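Local coordinates for protein YCAC GENE product (Escherichia coli, PDB 1YAC) that is probably a hydrolase of the isochorismatase family, assembled as an octamer, whose substrate is not known, at residues F166-A169 / C170-R174. Sequence-based numbering, arbitrary orientation.
Sequences FGVA and CELHR
F166 and C170 meet one turn apart on helix 165-173, the short helix that follows the last strand, 161-163, of the parallel sheet in this three-layer alpha-beta-alpha sandwich. The contact is of the cysteine sulfur-aromatic kind: SG of C170 sits over one face of the F166 ring, 3.9 Å from the ring centroid and 21° off its normal. It is displaced toward the rim, so CE2 of F166 is the ring atom closest to SG, at 3.7 Å. Two torsions bring this about: CG of F166 is anti to its own nitrogen (chi1 178°), while SG of C170 stays beside its nitrogen and reaches back along the helix to the ring. F187 of helix 180-190 also meets the ring, and F143 of the second subunit packs against it edge-to-face, so the pair lies between helix 180-190 and a neighbouring subunit.

Another side of the helix carries V168 and L172, which lie side by side and point the same way, CG1 of V168 touching CD1 of L172 at 3.8 Å. Both rest on L46 of helix 33-49. Between these pairs the backbone is regular: the N-H groups of C170, E171, L172 and H173 each donate to the carbonyl four residues back, E171 N to G167 O at 2.9 Å for example.

E171 sends its carboxylate away from the turn. OE1 receives a bond from Y5 OH and forms a salt bridge with R154 of the second subunit; OE2 takes the amide of L8. R174 is the first residue to leave helical angles, with a positive phi of 69°, although its N still bonds to C170 O. Its side chain folds back alongside the last turn, where NH2 bonds to L8 O and NE, with the acceptor near the guanidinium plane, donates a bent bond to E171 O at 2.8 Å.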
loop_
_atom_site.group_PDB
_atom_site.type_symbol
_atom_site.label_atom_id
_atom_site.label_comp_id
_atom_site.label_asym_id
_atom_site.label_seq_id
_atom_site.Cartn_x
_atom_site.Cartn_y
_atom_site.Cartn_z
ATOM N N PHE A 166 -21.661 10.682 -0.085
ATOM C CA PHE A 166 -22.625 10.118 -1.029
ATOM C C PHE A 166 -23.730 9.397 -0.251
ATOM O O PHE A 166 -24.920 9.556 -0.559
ATOM C CB PHE A 166 -21.929 9.179 -2.020
ATOM C CG PHE A 166 -22.867 8.520 -3.000
ATOM C CD1 PHE A 166 -23.281 9.191 -4.150
ATOM C CD2 PHE A 166 -23.299 7.211 -2.793
ATOM C CE1 PHE A 166 -24.105 8.563 -5.082
ATOM C CE2 PHE A 166 -24.123 6.579 -3.717
ATOM C CZ PHE A 166 -24.523 7.259 -4.864
ATOM N N GLY A 167 -23.332 8.660 0.789
ATOM C CA GLY A 167 -24.297 7.974 1.631
ATOM C C GLY A 167 -25.231 8.974 2.307
ATOM O O GLY A 167 -26.448 8.751 2.386
ATOM N N VAL A 168 -24.659 10.076 2.800
ATOM C CA VAL A 168 -25.424 11.152 3.453
ATOM C C VAL A 168 -26.490 11.698 2.470
ATOM O O VAL A 168 -27.676 11.792 2.806
ATOM C CB VAL A 168 -24.468 12.328 3.911
ATOM C CG1 VAL A 168 -25.274 13.554 4.375
ATOM C CG2 VAL A 168 -23.539 11.861 5.045
ATOM N N ALA A 169 -26.070 12.006 1.247
ATOM C CA ALA A 169 -26.986 12.536 0.249
ATOM C C ALA A 169 -28.131 11.562 -0.043
ATOM O O ALA A 169 -29.292 11.969 -0.165
ATOM C CB ALA A 169 -26.235 12.874 -1.035
ATOM N N CYS A 170 -27.802 10.281 -0.159
ATOM C CA CYS A 170 -28.799 9.257 -0.464
ATOM C C CYS A 170 -29.787 9.023 0.664
ATOM O O CYS A 170 -30.975 8.751 0.420
ATOM C CB CYS A 170 -28.120 7.939 -0.840
ATOM S SG CYS A 170 -27.337 7.938 -2.467
ATOM N N GLU A 171 -29.302 9.081 1.900
ATOM C CA GLU A 171 -30.186 8.878 3.038
ATOM C C GLU A 171 -31.116 10.086 3.196
ATOM O O GLU A 171 -32.271 9.946 3.598
ATOM C CB GLU A 171 -29.381 8.631 4.314
ATOM C CG GLU A 171 -30.187 7.922 5.401
ATOM C CD GLU A 171 -29.310 7.323 6.473
ATOM O OE1 GLU A 171 -28.898 6.168 6.289
ATOM O OE2 GLU A 171 -29.041 7.988 7.499
ATOM N N LEU A 172 -30.613 11.270 2.869
ATOM C CA LEU A 172 -31.409 12.490 2.955
ATOM C C LEU A 172 -32.472 12.556 1.852
ATOM O O LEU A 172 -33.626 12.917 2.115
ATOM C CB LEU A 172 -30.512 13.725 2.838
ATOM C CG LEU A 172 -29.664 14.100 4.048
ATOM C CD1 LEU A 172 -28.619 15.126 3.644
ATOM C CD2 LEU A 172 -30.548 14.642 5.148
ATOM N N HIS A 173 -32.079 12.218 0.630
ATOM C CA HIS A 173 -32.971 12.298 -0.510
ATOM C C HIS A 173 -34.070 11.256 -0.480
ATOM O O HIS A 173 -35.210 11.541 -0.864
ATOM C CB HIS A 173 -32.186 12.168 -1.824
ATOM C CG HIS A 173 -32.883 12.770 -3.006
ATOM N ND1 HIS A 173 -33.361 12.016 -4.056
ATOM C CD2 HIS A 173 -33.133 14.063 -3.325
ATOM C CE1 HIS A 173 -33.868 12.820 -4.977
ATOM N NE2 HIS A 173 -33.742 14.064 -4.560
ATOM N N ARG A 174 -33.715 10.029 -0.107
ATOM C CA ARG A 174 -34.676 8.915 -0.016
ATOM C C ARG A 174 -35.245 8.381 -1.321
ATOM O O ARG A 174 -35.278 7.162 -1.528
ATOM C CB ARG A 174 -35.874 9.293 0.867
ATOM C CG ARG A 174 -35.551 9.687 2.282
ATOM C CD ARG A 174 -34.976 8.535 3.073
ATOM N NE ARG A 174 -34.737 8.957 4.449
ATOM C CZ ARG A 174 -35.685 9.029 5.376
ATOM N NH1 ARG A 174 -36.933 8.686 5.075
ATOM N NH2 ARG A 174 -35.398 9.496 6.588
#